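Local structure of DNA mismatch repair protein MutS (Thermus aquaticus, 1EWQ) at residues C[37-48]-C[68-78]; C[137-147]-C[159-170]. The protein takes part in DNA mismatch repair, binding mismatched DNA, probably as the recognition step, and has a weak ATPase activity. All blocks are in the same frame, centred on the assembly; numbering follows the deposited sequence.

Interaction 1: residues C[37-48]-C[68-78]; sequences GDFYECFGEDAE and TPMAGIPLRAF. With nucleotides of chain A; nucleotides of chain B.
Phe39 and Pro74 face each other across two antiparallel strands and together make a seat for DNA. Phe39 holds CG anti to its carbonyl carbon (chi1 -74°), which turns the ring toward the thymine DT13 of chain A. Pro74 CA lies over one face of that ring as a CH-pi contact, and DT13 of chain A covers the opposite face, its C6 3.4 Å from Phe39 CE2. The far edge of the ring meets the base of DG14 of chain A, with Phe39 CZ 3.4 Å from its N3. Two residues on, Glu41 extends beyond CG in the same direction, and its OE2 accepts a hydrogen bond from N3 of DT13 of chain A that is short (2.6 Å) and almost straight (174°). Opposite Glu41 sits Gly72, whose CA is 3.3 Å from O2 of the same thymine of chain A; a beta carbon there would run into that oxygen. Also on this face, the selenium of Met70 approaches the Phe43 ring obliquely in a Met-aromatic contact.

Behind this DNA-facing side the backbones form a regular ladder. Tyr40 and Ile73 are a hydrogen-bonded pair (Tyr40 N to Ile73 O, 2.7 Å), as are Cys42 and Ala71 (Cys42 N to Ala71 O, 2.7 Å). Their side chains occupy the other face of the sheet. There the Phe78 ring meets the Tyr40 ring obliquely, planes at 50°, and Tyr40 OH is bound by Asp96. Beyond strand 39-43 the chain enters a helix, whose Ala47 CB packs 4.0 Å from Ala71 CB.

Phe39 and Glu41 are the Phe-X-Glu pair of the MutS family. Because the carboxylate takes up the thymine's N3-H, which Watson-Crick pairing would use, this chemistry is consistent with binding a base that lacks its normal mate.

Interaction 2: residues C[137-147]-C[159-170]; sequences IATGDGWGLAF and VLKSKSALYDEL
Trp143 fills the angle between the strand pair and the start of helix 163-170. Its CB stands 3.6 Å from Leu160 O, and CG is anti to the carbonyl carbon (chi1 -65°), which carries the indole along the first turn of the helix. CD1 comes 3.5 Å from Ser162 O, and NE1 passes close to the backbone N of Lys163 without bonding to it. Lys163 CA sits over the face of the five-membered ring in a CH-pi contact. Farther out, CZ2 runs beside the Lys163 chain, 4.1 Å from its CB, before that lysine turns to a salt bridge with Glu193. On the other limb of the indole, Trp143 CE3 touches Leu166 CD2 at 3.4 Å. With an alanine at Trp143 the space between Leu166 and Lys163 would probably be left as a gap, and the first helical turn would lose its cover.

The backbone beneath is fixed by a hydrogen-bonded antiparallel pair, Trp143 N to Leu160 O (2.8 Å) and Leu160 N back to Trp143 O. Just beyond, Ser162 caps the helix, its OG accepting from Ala165 N.

Leu145 and Phe147 continue the apolar face of the strand. Leu145 CG is pressed tightly against Leu166 CD1 (3.5 Å), and Leu145 CD1 meets the aliphatic CB of Glu169 at 3.4 Å. Ile137, on the neighbouring strand, adds CG2 to Leu166 CD2. Leu170 CD2 lies among Ile137, Leu145 and Phe147 and closes the far end of the core.

Helix 163-170 thus runs nearly parallel to strand 143-147 (6°), their axes 9.2 Å apart, while helix 215-232 packs beneath Ala138 and Ala146. This is the alpha/beta packing of MutS domain II, whose strand order is consistent with an RNase H-like fold.

In the fold
Along the chain, interaction 1 closes before interaction 2 opens, and the two belong to separate domains, the first and second of MutS. Their centres are 41 Å apart and their nearest atoms about 23 Å, with no direct touch. Each is built on its own mixed sheet: residues 37-48 and 68-78 pair inner strands of the first, whereas residues 137-147 and 159-170 join a beta hairpin of the second to helix 163-173. Interaction 1 holds the DNA, while interaction 2 stays about 37 Å from it at the nearest atom and is structural packing. The predicted ATP-binding residues, Gly583 to Ser590, come much later, in domain V, so recognition and nucleotide binding occupy different domains.

Interaction 1: residues C[37-48]-C[68-78]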
loop_
_atom_site.group_PDB
_atom_site.type_symbol
_atom_site.label_atom_id
_atom_site.label_comp_id
_atom_site.label_asym_id
_atom_site.label_seq_id
_atom_site.Cartn_x
_atom_site.Cartn_y
_atom_site.Cartn_z
ATOM N N GLY C 37 21.477 26.050 7.743
ATOM C CA GLY C 37 21.926 26.368 6.400
ATOM C C GLY C 37 20.867 25.958 5.388
ATOM O O GLY C 37 19.683 26.244 5.574
ATOM N N ASP C 38 21.276 25.277 4.322
ATOM C CA ASP C 38 20.327 24.845 3.298
ATOM C C ASP C 38 19.810 23.421 3.495
ATOM O O ASP C 38 19.407 22.762 2.537
ATOM C CB ASP C 38 20.955 24.971 1.915
ATOM C CG ASP C 38 21.354 26.391 1.593
ATOM O OD1 ASP C 38 20.495 27.295 1.684
ATOM O OD2 ASP C 38 22.531 26.602 1.249
ATOM N N PHE C 39 19.829 22.951 4.738
ATOM C CA PHE C 39 19.347 21.616 5.055
ATOM C C PHE C 39 18.517 21.587 6.337
ATOM O O PHE C 39 18.771 22.353 7.265
ATOM C CB PHE C 39 20.517 20.635 5.231
ATOM C CG PHE C 39 21.188 20.237 3.949
ATOM C CD1 PHE C 39 22.067 21.101 3.308
ATOM C CD2 PHE C 39 20.942 18.986 3.382
ATOM C CE1 PHE C 39 22.693 20.732 2.122
ATOM C CE2 PHE C 39 21.564 18.606 2.190
ATOM C CZ PHE C 39 22.442 19.483 1.561
ATOM N N TYR C 40 17.521 20.706 6.366
ATOM C CA TYR C 40 16.684 20.490 7.545
ATOM C C TYR C 40 17.275 19.201 8.086
ATOM O O TYR C 40 17.161 18.147 7.456
ATOM C CB TYR C 40 15.224 20.245 7.162
ATOM C CG TYR C 40 14.409 21.496 7.029
ATOM C CD1 TYR C 40 13.797 21.823 5.822
ATOM C CD2 TYR C 40 14.242 22.356 8.114
ATOM C CE1 TYR C 40 13.030 22.981 5.695
ATOM C CE2 TYR C 40 13.479 23.516 8.003
ATOM C CZ TYR C 40 12.875 23.820 6.789
ATOM O OH TYR C 40 12.103 24.950 6.678
ATOM N N GLU C 41 17.908 19.278 9.248
ATOM C CA GLU C 41 18.560 18.106 9.814
ATOM C C GLU C 41 17.924 17.533 11.073
ATOM O O GLU C 41 17.157 18.202 11.772
ATOM C CB GLU C 41 20.030 18.438 10.088
ATOM C CG GLU C 41 20.633 19.403 9.072
ATOM C CD GLU C 41 22.085 19.742 9.361
ATOM O OE1 GLU C 41 22.425 19.978 10.539
ATOM O OE2 GLU C 41 22.886 19.784 8.404
ATOM N N CYS C 42 18.260 16.276 11.341
ATOM C CA CYS C 42 17.785 15.550 12.514
ATOM C C CYS C 42 19.010 14.861 13.086
ATOM O O CYS C 42 19.908 14.479 12.336
ATOM C CB CYS C 42 16.748 14.492 12.124
ATOM S SG CYS C 42 15.211 15.148 11.466
ATOM N N PHE C 43 19.051 14.703 14.405
ATOM C CA PHE C 43 20.184 14.049 15.055
ATOM C C PHE C 43 19.730 12.901 15.964
ATOM O O PHE C 43 18.534 12.705 16.175
ATOM C CB PHE C 43 20.992 15.075 15.862
ATOM C CG PHE C 43 21.389 16.295 15.072
ATOM C CD1 PHE C 43 20.627 17.457 15.130
ATOM C CD2 PHE C 43 22.511 16.276 14.253
ATOM C CE1 PHE C 43 20.982 18.580 14.382
ATOM C CE2 PHE C 43 22.870 17.392 13.504
ATOM C CZ PHE C 43 22.104 18.543 13.570
ATOM N N GLY C 44 20.685 12.146 16.497
ATOM C CA GLY C 44 20.343 11.031 17.366
ATOM C C GLY C 44 19.390 10.063 16.688
ATOM O O GLY C 44 19.490 9.827 15.482
ATOM N N GLU C 45 18.460 9.497 17.457
ATOM C CA GLU C 45 17.486 8.557 16.905
ATOM C C GLU C 45 16.656 9.213 15.816
ATOM O O GLU C 45 16.346 8.595 14.797
ATOM C CB GLU C 45 16.550 8.049 17.995
ATOM C CG GLU C 45 17.191 7.089 18.961
ATOM C CD GLU C 45 16.169 6.445 19.874
ATOM O OE1 GLU C 45 15.560 7.179 20.685
ATOM O OE2 GLU C 45 15.970 5.208 19.768
ATOM N N ASP C 46 16.296 10.471 16.046
ATOM C CA ASP C 46 15.506 11.225 15.085
ATOM C C ASP C 46 16.179 11.264 13.718
ATOM O O ASP C 46 15.503 11.309 12.689
ATOM C CB ASP C 46 15.265 12.636 15.615
ATOM C CG ASP C 46 14.326 12.645 16.802
ATOM O OD1 ASP C 46 13.173 12.202 16.634
ATOM O OD2 ASP C 46 14.732 13.083 17.898
ATOM N N ALA C 47 17.512 11.238 13.718
ATOM C CA ALA C 47 18.283 11.240 12.482
ATOM C C ALA C 47 18.148 9.850 11.880
ATOM O O ALA C 47 18.141 9.678 10.660
ATOM C CB ALA C 47 19.747 11.547 12.772
ATOM N N GLU C 48 18.036 8.859 12.758
ATOM C CA GLU C 48 17.888 7.474 12.337
ATOM C C GLU C 48 16.505 7.321 11.719
ATOM O O GLU C 48 16.358 6.766 10.632
ATOM C CB GLU C 48 18.037 6.541 13.539
ATOM C CG GLU C 48 19.256 6.839 14.390
ATOM C CD GLU C 48 19.460 5.834 15.516
ATOM O OE1 GLU C 48 18.504 5.563 16.273
ATOM O OE2 GLU C 48 20.589 5.322 15.647
ATOM N N THR C 68 27.302 12.270 17.069
ATOM C CA THR C 68 25.913 11.839 17.065
ATOM C C THR C 68 25.425 11.583 15.649
ATOM O O THR C 68 25.949 12.150 14.686
ATOM C CB THR C 68 24.994 12.906 17.708
ATOM O OG1 THR C 68 23.652 12.414 17.756
ATOM C CG2 THR C 68 25.022 14.204 16.898
ATOM N N PRO C 69 24.423 10.708 15.500
ATOM C CA PRO C 69 23.890 10.413 14.169
ATOM C C PRO C 69 23.286 11.678 13.541
ATOM O O PRO C 69 22.754 12.537 14.251
ATOM C CB PRO C 69 22.841 9.343 14.456
ATOM C CG PRO C 69 23.426 8.620 15.631
ATOM C CD PRO C 69 23.907 9.754 16.497
HETATM N N MSE C 70 23.370 11.788 12.218
HETATM C CA MSE C 70 22.838 12.949 11.513
HETATM C C MSE C 70 22.217 12.598 10.169
HETATM O O MSE C 70 22.783 11.838 9.393
HETATM C CB MSE C 70 23.942 13.989 11.285
HETATM C CG MSE C 70 23.472 15.208 10.494
HETATM SE SE MSE C 70 24.856 16.505 10.156
HETATM C CE MSE C 70 25.427 15.864 8.432
ATOM N N ALA C 71 21.042 13.155 9.908
ATOM C CA ALA C 71 20.339 12.949 8.644
ATOM C C ALA C 71 19.737 14.298 8.262
ATOM O O ALA C 71 19.316 15.056 9.130
ATOM C CB ALA C 71 19.255 11.911 8.807
ATOM N N GLY C 72 19.706 14.613 6.977
ATOM C CA GLY C 72 19.154 15.894 6.582
ATOM C C GLY C 72 18.680 15.947 5.150
ATOM O O GLY C 72 19.030 15.094 4.341
ATOM N N ILE C 73 17.886 16.966 4.841
ATOM C CA ILE C 73 17.350 17.146 3.503
ATOM C C ILE C 73 17.488 18.605 3.096
ATOM O O ILE C 73 17.377 19.501 3.930
ATOM C CB ILE C 73 15.859 16.762 3.453
ATOM C CG1 ILE C 73 15.071 17.627 4.448
ATOM C CG2 ILE C 73 15.696 15.272 3.759
ATOM C CD1 ILE C 73 13.576 17.401 4.429
ATOM N N PRO C 74 17.739 18.864 1.805
ATOM C CA PRO C 74 17.881 20.247 1.338
ATOM C C PRO C 74 16.558 21.008 1.407
ATOM O O PRO C 74 15.507 20.464 1.060
ATOM C CB PRO C 74 18.382 20.074 -0.092
ATOM C CG PRO C 74 17.787 18.770 -0.506
ATOM C CD PRO C 74 17.998 17.910 0.714
ATOM N N LEU C 75 16.610 22.258 1.859
ATOM C CA LEU C 75 15.402 23.073 1.964
ATOM C C LEU C 75 14.702 23.192 0.618
ATOM O O LEU C 75 13.501 23.460 0.554
ATOM C CB LEU C 75 15.714 24.489 2.457
ATOM C CG LEU C 75 16.389 24.792 3.791
ATOM C CD1 LEU C 75 15.914 26.162 4.237
ATOM C CD2 LEU C 75 16.046 23.765 4.842
ATOM N N ARG C 76 15.463 23.007 -0.457
ATOM C CA ARG C 76 14.921 23.106 -1.809
ATOM C C ARG C 76 13.676 22.246 -2.005
ATOM O O ARG C 76 12.656 22.723 -2.498
ATOM C CB ARG C 76 15.980 22.691 -2.847
ATOM C CG ARG C 76 16.240 21.177 -2.925
ATOM C CD ARG C 76 17.239 20.785 -4.027
ATOM N NE ARG C 76 18.638 21.030 -3.660
ATOM C CZ ARG C 76 19.229 22.223 -3.668
ATOM N NH1 ARG C 76 18.551 23.310 -4.029
ATOM N NH2 ARG C 76 20.507 22.332 -3.315
ATOM N N ALA C 77 13.775 20.979 -1.616
ATOM C CA ALA C 77 12.686 20.033 -1.779
ATOM C C ALA C 77 11.955 19.725 -0.476
ATOM O O ALA C 77 11.511 18.594 -0.257
ATOM C CB ALA C 77 13.227 18.748 -2.394
ATOM N N PHE C 78 11.817 20.733 0.383
ATOM C CA PHE C 78 11.140 20.553 1.666
ATOM C C PHE C 78 9.732 19.964 1.538
ATOM O O PHE C 78 9.456 18.890 2.068
ATOM C CB PHE C 78 11.054 21.880 2.430
ATOM C CG PHE C 78 10.099 21.840 3.592
ATOM C CD1 PHE C 78 10.303 20.951 4.646
ATOM C CD2 PHE C 78 8.971 22.656 3.611
ATOM C CE1 PHE C 78 9.394 20.874 5.701
ATOM C CE2 PHE C 78 8.056 22.586 4.661
ATOM C CZ PHE C 78 8.269 21.692 5.707
ATOM P P DT A 13 27.661 12.883 3.694
ATOM O OP1 DT A 13 28.017 11.461 3.937
ATOM O OP2 DT A 13 28.412 13.670 2.681
ATOM O "O5'" DT A 13 26.119 12.966 3.343
ATOM C "C5'" DT A 13 25.385 14.036 3.893
ATOM C "C4'" DT A 13 23.927 13.690 4.017
ATOM O "O4'" DT A 13 23.414 14.638 4.967
ATOM C "C3'" DT A 13 23.153 13.913 2.722
ATOM O "O3'" DT A 13 22.050 13.007 2.606
ATOM C "C2'" DT A 13 22.725 15.368 2.810
ATOM C "C1'" DT A 13 22.715 15.679 4.308
ATOM N N1 DT A 13 23.378 16.951 4.676
ATOM C C2 DT A 13 23.015 17.543 5.864
ATOM O O2 DT A 13 22.206 17.052 6.634
ATOM N N3 DT A 13 23.639 18.735 6.123
ATOM C C4 DT A 13 24.573 19.377 5.336
ATOM O O4 DT A 13 25.022 20.460 5.687
ATOM C C5 DT A 13 24.935 18.687 4.121
ATOM C C7 DT A 13 25.972 19.287 3.226
ATOM C C6 DT A 13 24.322 17.526 3.851
ATOM P P DG A 14 21.846 12.177 1.241
ATOM O OP1 DG A 14 20.759 11.186 1.461
ATOM O OP2 DG A 14 23.170 11.718 0.754
ATOM O "O5'" DG A 14 21.325 13.264 0.208
ATOM C "C5'" DG A 14 20.160 14.028 0.473
ATOM C "C4'" DG A 14 20.022 15.115 -0.563
ATOM O "O4'" DG A 14 21.057 16.106 -0.358
ATOM C "C3'" DG A 14 20.180 14.626 -2.001
ATOM O "O3'" DG A 14 19.261 15.327 -2.839
ATOM C "C2'" DG A 14 21.625 14.964 -2.338
ATOM C "C1'" DG A 14 21.899 16.208 -1.502
ATOM N N9 DG A 14 23.277 16.317 -1.022
ATOM C C8 DG A 14 24.033 15.306 -0.477
ATOM N N7 DG A 14 25.223 15.696 -0.110
ATOM C C5 DG A 14 25.262 17.046 -0.438
ATOM C C6 DG A 14 26.299 18.003 -0.264
ATOM O O6 DG A 14 27.424 17.844 0.224
ATOM N N1 DG A 14 25.917 19.260 -0.723
ATOM C C2 DG A 14 24.694 19.562 -1.269
ATOM N N2 DG A 14 24.507 20.843 -1.619
ATOM N N3 DG A 14 23.724 18.677 -1.447
ATOM C C4 DG A 14 24.073 17.446 -1.007
ATOM P P DC B 12 26.565 29.413 0.514
ATOM O OP1 DC B 12 25.407 29.982 -0.209
ATOM O OP2 DC B 12 27.833 30.189 0.607
ATOM O "O5'" DC B 12 26.070 29.040 1.980
ATOM C "C5'" DC B 12 24.774 28.481 2.168
ATOM C "C4'" DC B 12 24.555 28.120 3.616
ATOM O "O4'" DC B 12 25.407 27.011 3.984
ATOM C "C3'" DC B 12 24.834 29.229 4.625
ATOM O "O3'" DC B 12 23.836 29.157 5.645
ATOM C "C2'" DC B 12 26.215 28.882 5.160
ATOM C "C1'" DC B 12 26.253 27.357 5.072
ATOM N N1 DC B 12 27.577 26.781 4.778
ATOM C C2 DC B 12 27.901 25.516 5.295
ATOM O O2 DC B 12 27.106 24.956 6.060
ATOM N N3 DC B 12 29.077 24.942 4.952
ATOM C C4 DC B 12 29.926 25.587 4.152
ATOM N N4 DC B 12 31.064 24.973 3.830
ATOM C C5 DC B 12 29.643 26.893 3.646
ATOM C C6 DC B 12 28.468 27.448 3.983
#

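Interaction 2: residues C[137-147]-C[159-170]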
loop_
_atom_site.group_PDB
_atom_site.type_symbol
_atom_site.label_atom_id
_atom_site.label_comp_id
_atom_site.label_asym_id
_atom_site.label_seq_id
_atom_site.Cartn_x
_atom_site.Cartn_y
_atom_site.Cartn_z
ATOM N N ILE C 137 -14.156 16.431 18.863
ATOM C CA ILE C 137 -15.303 15.816 19.524
ATOM C C ILE C 137 -15.176 15.957 21.048
ATOM O O ILE C 137 -14.125 15.648 21.626
ATOM C CB ILE C 137 -15.382 14.298 19.193
ATOM C CG1 ILE C 137 -15.665 14.096 17.696
ATOM C CG2 ILE C 137 -16.442 13.628 20.049
ATOM C CD1 ILE C 137 -15.493 12.657 17.222
ATOM N N ALA C 138 -16.245 16.414 21.693
ATOM C CA ALA C 138 -16.252 16.578 23.143
ATOM C C ALA C 138 -17.641 16.301 23.704
ATOM O O ALA C 138 -18.600 16.138 22.952
ATOM C CB ALA C 138 -15.811 17.989 23.512
ATOM N N THR C 139 -17.740 16.246 25.028
ATOM C CA THR C 139 -19.015 16.000 25.690
ATOM C C THR C 139 -19.382 17.186 26.564
ATOM O O THR C 139 -18.566 18.070 26.793
ATOM C CB THR C 139 -18.961 14.753 26.577
ATOM O OG1 THR C 139 -17.999 14.954 27.619
ATOM C CG2 THR C 139 -18.582 13.536 25.758
ATOM N N GLY C 140 -20.612 17.206 27.061
ATOM C CA GLY C 140 -21.029 18.319 27.893
ATOM C C GLY C 140 -22.377 18.830 27.442
ATOM O O GLY C 140 -22.470 19.852 26.758
ATOM N N ASP C 141 -23.421 18.103 27.835
ATOM C CA ASP C 141 -24.795 18.426 27.473
ATOM C C ASP C 141 -25.000 18.015 26.021
ATOM O O ASP C 141 -25.527 18.783 25.212
ATOM C CB ASP C 141 -25.075 19.928 27.644
ATOM C CG ASP C 141 -24.930 20.391 29.082
ATOM O OD1 ASP C 141 -25.399 19.657 29.983
ATOM O OD2 ASP C 141 -24.362 21.487 29.313
ATOM N N GLY C 142 -24.569 16.792 25.707
ATOM C CA GLY C 142 -24.684 16.262 24.356
ATOM C C GLY C 142 -23.315 16.033 23.734
ATOM O O GLY C 142 -22.285 16.274 24.381
ATOM N N TRP C 143 -23.286 15.552 22.492
ATOM C CA TRP C 143 -22.014 15.332 21.817
ATOM C C TRP C 143 -21.670 16.532 20.928
ATOM O O TRP C 143 -22.361 16.804 19.940
ATOM C CB TRP C 143 -22.053 14.060 20.962
ATOM C CG TRP C 143 -22.218 12.780 21.745
ATOM C CD1 TRP C 143 -23.392 12.192 22.114
ATOM C CD2 TRP C 143 -21.173 11.930 22.239
ATOM N NE1 TRP C 143 -23.146 11.025 22.803
ATOM C CE2 TRP C 143 -21.793 10.842 22.895
ATOM C CE3 TRP C 143 -19.772 11.981 22.193
ATOM C CZ2 TRP C 143 -21.061 9.813 23.501
ATOM C CZ3 TRP C 143 -19.041 10.954 22.799
ATOM C CH2 TRP C 143 -19.692 9.885 23.443
ATOM N N GLY C 144 -20.608 17.251 21.290
ATOM C CA GLY C 144 -20.178 18.397 20.513
ATOM C C GLY C 144 -19.217 17.960 19.419
ATOM O O GLY C 144 -18.268 17.235 19.681
ATOM N N LEU C 145 -19.466 18.406 18.194
ATOM C CA LEU C 145 -18.631 18.045 17.050
ATOM C C LEU C 145 -18.373 19.328 16.266
ATOM O O LEU C 145 -19.322 20.024 15.885
ATOM C CB LEU C 145 -19.392 17.055 16.163
ATOM C CG LEU C 145 -18.708 16.093 15.180
ATOM C CD1 LEU C 145 -19.626 15.919 13.977
ATOM C CD2 LEU C 145 -17.359 16.592 14.751
ATOM N N ALA C 146 -17.101 19.650 16.036
ATOM C CA ALA C 146 -16.754 20.857 15.287
ATOM C C ALA C 146 -15.659 20.581 14.274
ATOM O O ALA C 146 -14.785 19.747 14.491
ATOM C CB ALA C 146 -16.325 21.973 16.231
ATOM N N PHE C 147 -15.722 21.288 13.153
ATOM C CA PHE C 147 -14.749 21.128 12.092
ATOM C C PHE C 147 -14.096 22.455 11.755
ATOM O O PHE C 147 -14.689 23.522 11.916
ATOM C CB PHE C 147 -15.413 20.599 10.816
ATOM C CG PHE C 147 -16.080 19.270 10.979
ATOM C CD1 PHE C 147 -17.441 19.190 11.195
ATOM C CD2 PHE C 147 -15.340 18.091 10.912
ATOM C CE1 PHE C 147 -18.070 17.950 11.346
ATOM C CE2 PHE C 147 -15.956 16.856 11.062
ATOM C CZ PHE C 147 -17.324 16.786 11.279
ATOM N N VAL C 159 -24.280 19.961 17.705
ATOM C CA VAL C 159 -24.383 19.098 18.860
ATOM C C VAL C 159 -25.320 17.979 18.448
ATOM O O VAL C 159 -26.285 18.212 17.721
ATOM C CB VAL C 159 -24.953 19.840 20.092
ATOM C CG1 VAL C 159 -25.185 18.853 21.227
ATOM C CG2 VAL C 159 -23.982 20.913 20.550
ATOM N N LEU C 160 -25.016 16.762 18.877
ATOM C CA LEU C 160 -25.847 15.616 18.546
ATOM C C LEU C 160 -26.249 14.930 19.838
ATOM O O LEU C 160 -25.527 14.997 20.829
ATOM C CB LEU C 160 -25.083 14.660 17.635
ATOM C CG LEU C 160 -24.662 15.392 16.363
ATOM C CD1 LEU C 160 -23.158 15.608 16.380
ATOM C CD2 LEU C 160 -25.092 14.611 15.146
ATOM N N LYS C 161 -27.404 14.277 19.827
ATOM C CA LYS C 161 -27.920 13.610 21.018
ATOM C C LYS C 161 -27.359 12.231 21.290
ATOM O O LYS C 161 -27.212 11.839 22.449
ATOM C CB LYS C 161 -29.442 13.532 20.943
ATOM C CG LYS C 161 -29.982 13.711 19.538
ATOM C CD LYS C 161 -29.433 12.659 18.575
ATOM C CE LYS C 161 -29.290 13.272 17.198
ATOM N NZ LYS C 161 -28.518 14.528 17.343
ATOM N N SER C 162 -27.043 11.486 20.240
ATOM C CA SER C 162 -26.510 10.146 20.431
ATOM C C SER C 162 -25.110 9.997 19.856
ATOM O O SER C 162 -24.607 10.874 19.148
ATOM C CB SER C 162 -27.448 9.099 19.813
ATOM O OG SER C 162 -27.550 9.239 18.408
ATOM N N LYS C 163 -24.480 8.876 20.192
ATOM C CA LYS C 163 -23.138 8.568 19.728
ATOM C C LYS C 163 -23.244 8.160 18.264
ATOM O O LYS C 163 -22.358 8.443 17.455
ATOM C CB LYS C 163 -22.574 7.424 20.565
ATOM C CG LYS C 163 -21.112 7.120 20.348
ATOM C CD LYS C 163 -20.650 6.077 21.361
ATOM C CE LYS C 163 -21.553 4.844 21.312
ATOM N NZ LYS C 163 -21.108 3.780 22.242
ATOM N N SER C 164 -24.352 7.500 17.937
ATOM C CA SER C 164 -24.619 7.050 16.582
ATOM C C SER C 164 -24.609 8.230 15.614
ATOM O O SER C 164 -23.928 8.194 14.589
ATOM C CB SER C 164 -25.984 6.367 16.521
ATOM O OG SER C 164 -25.857 5.062 16.005
ATOM N N ALA C 165 -25.372 9.268 15.946
ATOM C CA ALA C 165 -25.461 10.457 15.110
ATOM C C ALA C 165 -24.118 11.171 15.052
ATOM O O ALA C 165 -23.743 11.724 14.021
ATOM C CB ALA C 165 -26.533 11.395 15.640
ATOM N N LEU C 166 -23.392 11.167 16.162
ATOM C CA LEU C 166 -22.084 11.807 16.176
ATOM C C LEU C 166 -21.226 11.118 15.126
ATOM O O LEU C 166 -20.725 11.761 14.208
ATOM C CB LEU C 166 -21.411 11.666 17.540
ATOM C CG LEU C 166 -19.908 11.985 17.508
ATOM C CD1 LEU C 166 -19.700 13.482 17.219
ATOM C CD2 LEU C 166 -19.270 11.581 18.830
ATOM N N TYR C 167 -21.064 9.807 15.268
ATOM C CA TYR C 167 -20.260 9.050 14.325
ATOM C C TYR C 167 -20.675 9.286 12.878
ATOM O O TYR C 167 -19.812 9.469 12.021
ATOM C CB TYR C 167 -20.297 7.554 14.653
ATOM C CG TYR C 167 -19.526 7.187 15.915
ATOM C CD1 TYR C 167 -18.768 8.144 16.600
ATOM C CD2 TYR C 167 -19.558 5.891 16.423
ATOM C CE1 TYR C 167 -18.063 7.817 17.770
ATOM C CE2 TYR C 167 -18.861 5.553 17.583
ATOM C CZ TYR C 167 -18.117 6.521 18.251
ATOM O OH TYR C 167 -17.450 6.186 19.410
ATOM N N ASP C 168 -21.978 9.302 12.599
ATOM C CA ASP C 168 -22.418 9.542 11.228
ATOM C C ASP C 168 -22.035 10.928 10.736
ATOM O O ASP C 168 -21.632 11.088 9.588
ATOM C CB ASP C 168 -23.932 9.376 11.081
ATOM C CG ASP C 168 -24.358 7.931 11.018
ATOM O OD1 ASP C 168 -23.558 7.087 10.567
ATOM O OD2 ASP C 168 -25.506 7.643 11.401
ATOM N N GLU C 169 -22.171 11.932 11.598
ATOM C CA GLU C 169 -21.824 13.292 11.210
ATOM C C GLU C 169 -20.344 13.366 10.910
ATOM O O GLU C 169 -19.922 14.047 9.983
ATOM C CB GLU C 169 -22.149 14.300 12.319
ATOM C CG GLU C 169 -23.442 15.050 12.131
ATOM C CD GLU C 169 -23.587 15.676 10.751
ATOM O OE1 GLU C 169 -22.854 16.621 10.410
ATOM O OE2 GLU C 169 -24.451 15.204 10.001
ATOM N N LEU C 170 -19.561 12.659 11.711
ATOM C CA LEU C 170 -18.114 12.643 11.547
ATOM C C LEU C 170 -17.753 11.964 10.224
ATOM O O LEU C 170 -16.969 12.496 9.439
ATOM C CB LEU C 170 -17.463 11.907 12.732
ATOM C CG LEU C 170 -15.937 11.926 12.949
ATOM C CD1 LEU C 170 -15.248 11.304 11.761
ATOM C CD2 LEU C 170 -15.452 13.340 13.151
#